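Local coordinates for protein dihydrodipicolinate synthase (Oceanobacillus iheyensis HTE831, PDB 3D0C) that probably acts as a 4-hydroxy-tetrahydrodipicolinate synthase, a TIM-barrel lyase that uses pyruvate in the biosynthesis of lysine, at residues P118-A123 / A147-D152; Y90-A95 / V126-N131; R175-M180 / Y204-V209. The protein carries 1 engineered substitution. One frame throughout, in Å; residues are numbered along the deposited sequence.

Contact 1. Residues P118-A123 / A147-D152; sequences PYITDA and AHLSDD
D122 reaches across from the first turn of helix 122-135 and takes the backbone N-H of S150 on its OD1. The bond is short and nearly straight, 2.8 Å from S150 N to D122 OD1 with 172° at the hydrogen, and the donor comes from the syn side, though 35° out of the carboxylate plane. With CG anti to the carbonyl carbon and beside the backbone N (chi1 -64°), the carboxylate comes near segment 147-152, although CB itself does not point at it. OD2 lies 3.6 Å from CB of S150 and accepts from a water 2.9 Å from D122 OD2; the same water donates to the backbone O of H148. Leucine suits the buried position 149 because its branched end offers two methyls: CD1 meets CD1 of I120 at 3.8 Å, the side chains crossing at about a right angle, and CD2 lies 3.5 Å from D122 OD1. L149 also packs on F144 of strand 140-144, and I120 on P281 of the second subunit. An alanine in place of D122 would probably leave S150 N without this acceptor and the water with only its bond to H148 O of the two described, the loop less firmly tied to the helix. The segments follow strands 109-112 and 140-144, on the C-terminal side of the barrel. Because one oxygen takes a main-chain N-H and the other a water, the carboxylate can fix the loop's backbone without depending on the loop's side chains.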
loop_
_atom_site.group_PDB
_atom_site.type_symbol
_atom_site.label_atom_id
_atom_site.label_comp_id
_atom_site.label_asym_id
_atom_site.label_seq_id
_atom_site.Cartn_x
_atom_site.Cartn_y
_atom_site.Cartn_z
ATOM N N PRO A 118 4.681 -0.326 -4.398
ATOM C CA PRO A 118 5.798 -0.913 -3.646
ATOM C C PRO A 118 7.152 -0.337 -4.074
ATOM O O PRO A 118 8.134 -0.429 -3.333
ATOM C CB PRO A 118 5.688 -2.410 -3.957
ATOM C CG PRO A 118 5.079 -2.428 -5.320
ATOM C CD PRO A 118 4.007 -1.358 -5.206
ATOM N N TYR A 119 7.189 0.261 -5.267
ATOM C CA TYR A 119 8.414 0.857 -5.801
ATOM C C TYR A 119 8.228 2.355 -6.025
ATOM O O TYR A 119 7.332 2.785 -6.759
ATOM C CB TYR A 119 8.809 0.188 -7.125
ATOM C CG TYR A 119 8.668 -1.320 -7.132
ATOM C CD1 TYR A 119 9.143 -2.093 -6.073
ATOM C CD2 TYR A 119 8.056 -1.976 -8.202
ATOM C CE1 TYR A 119 9.010 -3.484 -6.077
ATOM C CE2 TYR A 119 7.921 -3.365 -8.216
ATOM C CZ TYR A 119 8.399 -4.111 -7.149
ATOM O OH TYR A 119 8.256 -5.479 -7.150
ATOM N N ILE A 120 9.083 3.144 -5.383
ATOM C CA ILE A 120 9.025 4.594 -5.481
ATOM C C ILE A 120 10.422 5.176 -5.261
ATOM O O ILE A 120 11.225 4.606 -4.518
ATOM C CB ILE A 120 8.010 5.155 -4.429
ATOM C CG1 ILE A 120 7.866 6.671 -4.566
ATOM C CG2 ILE A 120 8.457 4.793 -3.015
ATOM C CD1 ILE A 120 6.710 7.235 -3.756
ATOM N N THR A 121 10.720 6.279 -5.950
ATOM C CA THR A 121 12.006 6.963 -5.823
ATOM C C THR A 121 11.713 8.433 -5.539
ATOM O O THR A 121 10.604 8.904 -5.786
ATOM C CB THR A 121 12.854 6.880 -7.123
ATOM O OG1 THR A 121 12.219 7.631 -8.170
ATOM C CG2 THR A 121 13.002 5.427 -7.577
ATOM N N ASP A 122 12.702 9.155 -5.020
ATOM C CA ASP A 122 12.525 10.574 -4.721
ATOM C C ASP A 122 12.054 11.345 -5.955
ATOM O O ASP A 122 11.067 12.069 -5.910
ATOM C CB ASP A 122 13.837 11.201 -4.225
ATOM C CG ASP A 122 14.311 10.619 -2.901
ATOM O OD1 ASP A 122 13.456 10.305 -2.049
ATOM O OD2 ASP A 122 15.539 10.496 -2.698
ATOM N N ALA A 123 12.780 11.194 -7.055
ATOM C CA ALA A 123 12.443 11.893 -8.293
ATOM C C ALA A 123 11.062 11.528 -8.845
ATOM O O ALA A 123 10.343 12.386 -9.361
ATOM C CB ALA A 123 13.518 11.625 -9.346
ATOM N N ALA A 147 10.033 6.717 5.426
ATOM C CA ALA A 147 11.364 7.152 5.835
ATOM C C ALA A 147 12.421 6.940 4.747
ATOM O O ALA A 147 13.481 7.568 4.780
ATOM C CB ALA A 147 11.782 6.427 7.121
ATOM N N HIS A 148 12.130 6.069 3.781
ATOM C CA HIS A 148 13.067 5.777 2.697
ATOM C C HIS A 148 13.135 6.880 1.653
ATOM O O HIS A 148 14.026 6.882 0.799
ATOM C CB HIS A 148 12.701 4.450 2.029
ATOM C CG HIS A 148 12.938 3.260 2.901
ATOM N ND1 HIS A 148 14.201 2.786 3.183
ATOM C CD2 HIS A 148 12.078 2.474 3.591
ATOM C CE1 HIS A 148 14.110 1.760 4.009
ATOM N NE2 HIS A 148 12.832 1.549 4.272
ATOM N N LEU A 149 12.188 7.810 1.710
ATOM C CA LEU A 149 12.174 8.931 0.783
ATOM C C LEU A 149 12.836 10.111 1.475
ATOM O O LEU A 149 12.718 10.282 2.689
ATOM C CB LEU A 149 10.747 9.304 0.389
ATOM C CG LEU A 149 10.016 8.263 -0.457
ATOM C CD1 LEU A 149 8.632 8.786 -0.820
ATOM C CD2 LEU A 149 10.841 7.957 -1.711
ATOM N N SER A 150 13.534 10.924 0.696
ATOM C CA SER A 150 14.220 12.075 1.241
ATOM C C SER A 150 13.289 13.244 1.522
ATOM O O SER A 150 12.317 13.487 0.787
ATOM C CB SER A 150 15.314 12.521 0.267
ATOM O OG SER A 150 15.903 13.739 0.679
ATOM N N ASP A 151 13.589 13.974 2.588
ATOM C CA ASP A 151 12.803 15.144 2.921
ATOM C C ASP A 151 12.931 16.184 1.805
ATOM O O ASP A 151 12.155 17.133 1.749
ATOM C CB ASP A 151 13.259 15.734 4.260
ATOM C CG ASP A 151 12.960 14.811 5.425
ATOM O OD1 ASP A 151 11.840 14.255 5.441
ATOM O OD2 ASP A 151 13.827 14.644 6.314
ATOM N N ASP A 152 13.897 16.005 0.908
ATOM C CA ASP A 152 14.058 16.947 -0.196
ATOM C C ASP A 152 12.860 16.887 -1.148
ATOM O O ASP A 152 12.661 17.788 -1.956
ATOM C CB ASP A 152 15.340 16.664 -0.976
ATOM C CG ASP A 152 16.599 16.977 -0.181
ATOM O OD1 ASP A 152 16.567 17.835 0.732
ATOM O OD2 ASP A 152 17.638 16.365 -0.495
HETATM O O HOH W 1 15.606 8.540 -0.564
#

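Contact 2. Residues Y90-A95 / V126-N131; sequences YSVDTA and VEYYRN
The hydroxyl of Y128 donates to the backbone O of Y90, with 2.6 Å between Y128 OH and Y90 O, and this bond ties helix 122-135 to the loop that leads into helix 92-104, the preceding outer helix of the TIM barrel. The acceptor lies at the edge of the tyrosine ring, near its plane, and the hydroxyl lies in the plane of the carbonyl, with a C=O...O angle of 159°. Tyrosine fits because its long, flat side chain carries a donor as far as the main-chain oxygen just before helix 92-104. CG of Y128 is anti to the backbone N (chi1 178°), and the ring beyond it brings OH to Y90 O.

V92, in the first turn of its helix, supplies the apolar part. Its CG2 comes obliquely to the ring, 3.6 Å from CD1 of Y128, and the two side chains run past each other in opposite directions. Branched at CB, valine can turn CG2 to the tyrosine while CG1 approaches CB of N131 at 4.3 Å. The amide of N131 has its polar partner in E280 of the second subunit, and E280 also packs against V92.

S91 holds the N-cap position of helix 92-104. The CB of Y90 points away from the other segment, and its ring meets F59 and Y60 of its own chain and Y90 of the second subunit, so one residue serves the helix pair with its carbonyl and the dimer with its ring. At the start of helix 92-104, S91 OG and T94 OG1 share a hydrogen bond of 2.8 Å.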
loop_
_atom_site.group_PDB
_atom_site.type_symbol
_atom_site.label_atom_id
_atom_site.label_comp_id
_atom_site.label_asym_id
_atom_site.label_seq_id
_atom_site.Cartn_x
_atom_site.Cartn_y
_atom_site.Cartn_z
ATOM N N TYR A 90 -3.986 6.063 -4.846
ATOM C CA TYR A 90 -3.905 5.163 -5.986
ATOM C C TYR A 90 -3.086 5.764 -7.131
ATOM O O TYR A 90 -2.231 6.629 -6.900
ATOM C CB TYR A 90 -5.320 4.778 -6.444
ATOM C CG TYR A 90 -6.154 4.114 -5.354
ATOM C CD1 TYR A 90 -5.721 2.939 -4.736
ATOM C CD2 TYR A 90 -7.387 4.649 -4.953
ATOM C CE1 TYR A 90 -6.494 2.303 -3.746
ATOM C CE2 TYR A 90 -8.169 4.020 -3.966
ATOM C CZ TYR A 90 -7.719 2.850 -3.370
ATOM O OH TYR A 90 -8.499 2.221 -2.419
ATOM N N SER A 91 -3.329 5.297 -8.353
ATOM C CA SER A 91 -2.592 5.787 -9.525
ATOM C C SER A 91 -2.854 7.282 -9.746
ATOM O O SER A 91 -3.860 7.813 -9.284
ATOM C CB SER A 91 -3.008 5.005 -10.770
ATOM O OG SER A 91 -4.272 5.449 -11.250
ATOM N N VAL A 92 -1.966 7.954 -10.473
ATOM C CA VAL A 92 -2.127 9.382 -10.703
ATOM C C VAL A 92 -3.516 9.780 -11.199
ATOM O O VAL A 92 -4.123 10.699 -10.651
ATOM C CB VAL A 92 -1.066 9.916 -11.695
ATOM C CG1 VAL A 92 -1.327 11.387 -11.990
ATOM C CG2 VAL A 92 0.323 9.743 -11.097
ATOM N N ASP A 93 -4.012 9.096 -12.230
ATOM C CA ASP A 93 -5.323 9.402 -12.799
ATOM C C ASP A 93 -6.465 9.098 -11.840
ATOM O O ASP A 93 -7.493 9.781 -11.838
ATOM C CB ASP A 93 -5.525 8.619 -14.103
ATOM C CG ASP A 93 -4.741 9.208 -15.268
ATOM O OD1 ASP A 93 -3.921 10.117 -15.041
ATOM O OD2 ASP A 93 -4.949 8.751 -16.410
ATOM N N THR A 94 -6.293 8.060 -11.036
ATOM C CA THR A 94 -7.323 7.685 -10.076
ATOM C C THR A 94 -7.355 8.697 -8.929
ATOM O O THR A 94 -8.421 9.023 -8.406
ATOM C CB THR A 94 -7.061 6.276 -9.537
ATOM O OG1 THR A 94 -7.027 5.362 -10.639
ATOM C CG2 THR A 94 -8.165 5.845 -8.567
ATOM N N ALA A 95 -6.185 9.202 -8.546
ATOM C CA ALA A 95 -6.103 10.184 -7.471
ATOM C C ALA A 95 -6.823 11.440 -7.938
ATOM O O ALA A 95 -7.625 12.017 -7.203
ATOM C CB ALA A 95 -4.621 10.499 -7.130
ATOM N N VAL A 126 8.301 13.070 -6.616
ATOM C CA VAL A 126 8.068 14.476 -6.927
ATOM C C VAL A 126 7.093 14.588 -8.107
ATOM O O VAL A 126 6.148 15.379 -8.065
ATOM C CB VAL A 126 9.392 15.204 -7.264
ATOM C CG1 VAL A 126 9.101 16.602 -7.786
ATOM C CG2 VAL A 126 10.278 15.272 -6.016
ATOM N N GLU A 127 7.311 13.787 -9.146
ATOM C CA GLU A 127 6.438 13.809 -10.324
ATOM C C GLU A 127 5.011 13.375 -9.985
ATOM O O GLU A 127 4.031 13.970 -10.449
ATOM C CB GLU A 127 7.013 12.900 -11.414
ATOM C CG GLU A 127 8.356 13.360 -11.934
ATOM C CD GLU A 127 8.295 14.759 -12.515
ATOM O OE1 GLU A 127 7.556 14.951 -13.507
ATOM O OE2 GLU A 127 8.975 15.666 -11.976
ATOM N N TYR A 128 4.902 12.332 -9.173
ATOM C CA TYR A 128 3.611 11.802 -8.741
ATOM C C TYR A 128 2.818 12.910 -8.060
ATOM O O TYR A 128 1.690 13.249 -8.463
ATOM C CB TYR A 128 3.839 10.652 -7.750
ATOM C CG TYR A 128 2.575 10.055 -7.187
ATOM C CD1 TYR A 128 1.834 9.130 -7.916
ATOM C CD2 TYR A 128 2.110 10.423 -5.924
ATOM C CE1 TYR A 128 0.659 8.583 -7.403
ATOM C CE2 TYR A 128 0.942 9.888 -5.403
ATOM C CZ TYR A 128 0.219 8.967 -6.145
ATOM O OH TYR A 128 -0.937 8.442 -5.619
ATOM N N TYR A 129 3.418 13.482 -7.025
ATOM C CA TYR A 129 2.766 14.546 -6.271
ATOM C C TYR A 129 2.431 15.788 -7.085
ATOM O O TYR A 129 1.325 16.311 -7.035
ATOM C CB TYR A 129 3.640 14.954 -5.082
ATOM C CG TYR A 129 3.720 13.913 -3.992
ATOM C CD1 TYR A 129 2.562 13.358 -3.444
ATOM C CD2 TYR A 129 4.951 13.489 -3.499
ATOM C CE1 TYR A 129 2.633 12.405 -2.433
ATOM C CE2 TYR A 129 5.035 12.537 -2.485
ATOM C CZ TYR A 129 3.872 11.998 -1.958
ATOM O OH TYR A 129 3.949 11.054 -0.962
ATOM N N ARG A 130 3.398 16.274 -7.838
ATOM C CA ARG A 130 3.165 17.478 -8.628
ATOM C C ARG A 130 2.065 17.353 -9.688
ATOM O O ARG A 130 1.289 18.294 -9.889
ATOM C CB ARG A 130 4.471 17.923 -9.289
ATOM C CG ARG A 130 4.325 19.209 -10.069
ATOM C CD ARG A 130 5.648 19.934 -10.101
ATOM N NE ARG A 130 6.696 19.079 -10.632
ATOM C CZ ARG A 130 7.970 19.195 -10.292
ATOM N NH1 ARG A 130 8.327 20.127 -9.422
ATOM N NH2 ARG A 130 8.876 18.393 -10.832
ATOM N N ASN A 131 2.006 16.223 -10.393
ATOM C CA ASN A 131 0.978 16.068 -11.407
ATOM C C ASN A 131 -0.421 16.039 -10.772
ATOM O O ASN A 131 -1.382 16.494 -11.380
ATOM C CB ASN A 131 1.212 14.800 -12.231
ATOM C CG ASN A 131 2.491 14.863 -13.051
ATOM O OD1 ASN A 131 3.032 15.944 -13.308
ATOM N ND2 ASN A 131 2.973 13.701 -13.480
#

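Contact 3. Residues R175-M180 / Y204-V209; sequences RVTQVM and YHAGAV. Engineered in segment 175-180: M180 (natural residue Ile).
The apolar contacts gather on CB of A206, which points toward helix 173-182. The terminal CE of M180, a selenomethionine at an engineered position that is isoleucine in the natural protein, lies 3.3 Å from this CB, while CG1 of V176 touches it at 4.1 Å. A small residue suits position 206, since the backbones come close here, with the CA atoms of T177 and A206 only 5.2 Å apart. SE of M180 continues the apolar surface to CB of A208 at 4.4 Å. The chain of M180 bends at its third torsion (chi3 -69°), which brings CE against the CB and carbonyl of A206.

Contacts with the main chain form a second group. CE of M180 sits 3.1 Å from the carbonyl O of A206, a tight approach, and SE lies 3.4 Å from the backbone N of A208. The engineered side chain thus lies against the turn itself, and it also packs on F191 of strand 190-193.

Of the polar side chains, T177 touches A206 CB with its OG1, 3.4 Å away, but the hydroxyl is bonded to the carbonyl of I173 one turn back in its own helix. This spends its polarity locally and lets the threonine sit beside a methyl group.

G207 has a phi of 135°, where a side chain would run into the carbonyl O of A206, and its N bonds to O of Y204. It closes helix 196-206 with a Schellman motif, through which the chain turns into strand 210-213 in this α/β-barrel.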
loop_
_atom_site.group_PDB
_atom_site.type_symbol
_atom_site.label_atom_id
_atom_site.label_comp_id
_atom_site.label_asym_id
_atom_site.label_seq_id
_atom_site.Cartn_x
_atom_site.Cartn_y
_atom_site.Cartn_z
ATOM N N ARG A 175 14.849 14.557 11.785
ATOM C CA ARG A 175 14.363 14.873 10.446
ATOM C C ARG A 175 13.241 15.899 10.440
ATOM O O ARG A 175 13.216 16.789 9.588
ATOM C CB ARG A 175 13.872 13.611 9.725
ATOM C CG ARG A 175 14.984 12.748 9.168
ATOM C CD ARG A 175 14.461 11.552 8.380
ATOM N NE ARG A 175 13.722 11.930 7.177
ATOM C CZ ARG A 175 13.399 11.077 6.207
ATOM N NH1 ARG A 175 13.754 9.802 6.302
ATOM N NH2 ARG A 175 12.721 11.490 5.146
ATOM N N VAL A 176 12.301 15.776 11.375
ATOM C CA VAL A 176 11.196 16.714 11.396
ATOM C C VAL A 176 11.689 18.117 11.676
ATOM O O VAL A 176 11.198 19.082 11.088
ATOM C CB VAL A 176 10.108 16.330 12.436
ATOM C CG1 VAL A 176 10.651 16.408 13.850
ATOM C CG2 VAL A 176 8.917 17.259 12.272
ATOM N N THR A 177 12.673 18.233 12.562
ATOM C CA THR A 177 13.232 19.541 12.890
ATOM C C THR A 177 13.967 20.110 11.674
ATOM O O THR A 177 13.819 21.283 11.343
ATOM C CB THR A 177 14.207 19.438 14.081
ATOM O OG1 THR A 177 13.515 18.892 15.212
ATOM C CG2 THR A 177 14.761 20.811 14.450
ATOM N N GLN A 178 14.755 19.276 11.007
ATOM C CA GLN A 178 15.496 19.725 9.832
ATOM C C GLN A 178 14.600 20.230 8.697
ATOM O O GLN A 178 14.755 21.364 8.231
ATOM C CB GLN A 178 16.371 18.597 9.301
ATOM C CG GLN A 178 17.517 18.205 10.212
ATOM C CD GLN A 178 18.072 16.839 9.852
ATOM O OE1 GLN A 178 17.960 16.395 8.705
ATOM N NE2 GLN A 178 18.677 16.166 10.824
ATOM N N VAL A 179 13.664 19.399 8.246
ATOM C CA VAL A 179 12.796 19.807 7.148
ATOM C C VAL A 179 12.020 21.094 7.454
ATOM O O VAL A 179 11.884 21.961 6.588
ATOM C CB VAL A 179 11.819 18.664 6.735
ATOM C CG1 VAL A 179 10.758 18.452 7.794
ATOM C CG2 VAL A 179 11.186 18.990 5.400
HETATM N N MSE A 180 11.537 21.241 8.683
HETATM C CA MSE A 180 10.785 22.446 9.040
HETATM C C MSE A 180 11.624 23.722 9.071
HETATM O O MSE A 180 11.109 24.825 8.847
HETATM C CB MSE A 180 10.081 22.256 10.380
HETATM C CG MSE A 180 9.005 21.185 10.318
HETATM SE SE MSE A 180 7.824 21.209 11.834
HETATM C CE MSE A 180 9.103 20.600 13.156
ATOM N N TYR A 204 5.694 19.490 18.206
ATOM C CA TYR A 204 5.392 20.890 18.497
ATOM C C TYR A 204 6.631 21.639 18.937
ATOM O O TYR A 204 6.877 22.765 18.501
ATOM C CB TYR A 204 4.325 21.003 19.588
ATOM C CG TYR A 204 2.949 21.287 19.050
ATOM C CD1 TYR A 204 2.256 20.324 18.318
ATOM C CD2 TYR A 204 2.345 22.529 19.249
ATOM C CE1 TYR A 204 0.993 20.586 17.794
ATOM C CE2 TYR A 204 1.080 22.806 18.729
ATOM C CZ TYR A 204 0.410 21.828 18.002
ATOM O OH TYR A 204 -0.838 22.075 17.480
ATOM N N HIS A 205 7.411 21.016 19.810
ATOM C CA HIS A 205 8.636 21.643 20.269
ATOM C C HIS A 205 9.544 21.878 19.065
ATOM O O HIS A 205 10.322 22.833 19.045
ATOM C CB HIS A 205 9.350 20.756 21.292
ATOM C CG HIS A 205 10.703 21.263 21.679
ATOM N ND1 HIS A 205 10.888 22.448 22.361
ATOM C CD2 HIS A 205 11.942 20.771 21.442
ATOM C CE1 HIS A 205 12.178 22.664 22.523
ATOM N NE2 HIS A 205 12.843 21.661 21.973
ATOM N N ALA A 206 9.427 21.010 18.058
ATOM C CA ALA A 206 10.242 21.115 16.850
ATOM C C ALA A 206 9.733 22.180 15.874
ATOM O O ALA A 206 10.483 22.661 15.027
ATOM C CB ALA A 206 10.326 19.745 16.151
ATOM N N GLY A 207 8.462 22.551 15.993
ATOM C CA GLY A 207 7.917 23.570 15.111
ATOM C C GLY A 207 6.552 23.273 14.511
ATOM O O GLY A 207 5.943 24.155 13.904
ATOM N N ALA A 208 6.061 22.045 14.663
ATOM C CA ALA A 208 4.753 21.692 14.113
ATOM C C ALA A 208 3.684 22.619 14.696
ATOM O O ALA A 208 3.842 23.131 15.801
ATOM C CB ALA A 208 4.425 20.230 14.418
ATOM N N VAL A 209 2.602 22.830 13.952
ATOM C CA VAL A 209 1.532 23.724 14.386
ATOM C C VAL A 209 0.183 23.039 14.579
ATOM O O VAL A 209 -0.818 23.694 14.867
ATOM C CB VAL A 209 1.341 24.873 13.372
ATOM C CG1 VAL A 209 2.660 25.615 13.176
ATOM C CG2 VAL A 209 0.842 24.315 12.041
#

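Contacts 1 and 2 share helix 122-135, which meets the 147-152 loop near its start and segment 90-95 farther along; their centres are 14 Å apart, and both also touch the second subunit. Contact 3 lies about 19 Å from contact 1, centre to centre, yet is tied to it by R175, whose guanidinium probably donates to the backbone O of A147 and of L149 and forms a salt bridge with D151. Contacts 2 and 3 do not touch, their nearest atoms being about 11 Å apart. The predicted catalytic residues lie inward: side chains of L149 and Y128 are about 11 and 10 Å from that of Y143, and the side chain of A208 is about 10 Å from that of K167, the probable Schiff-base lysine.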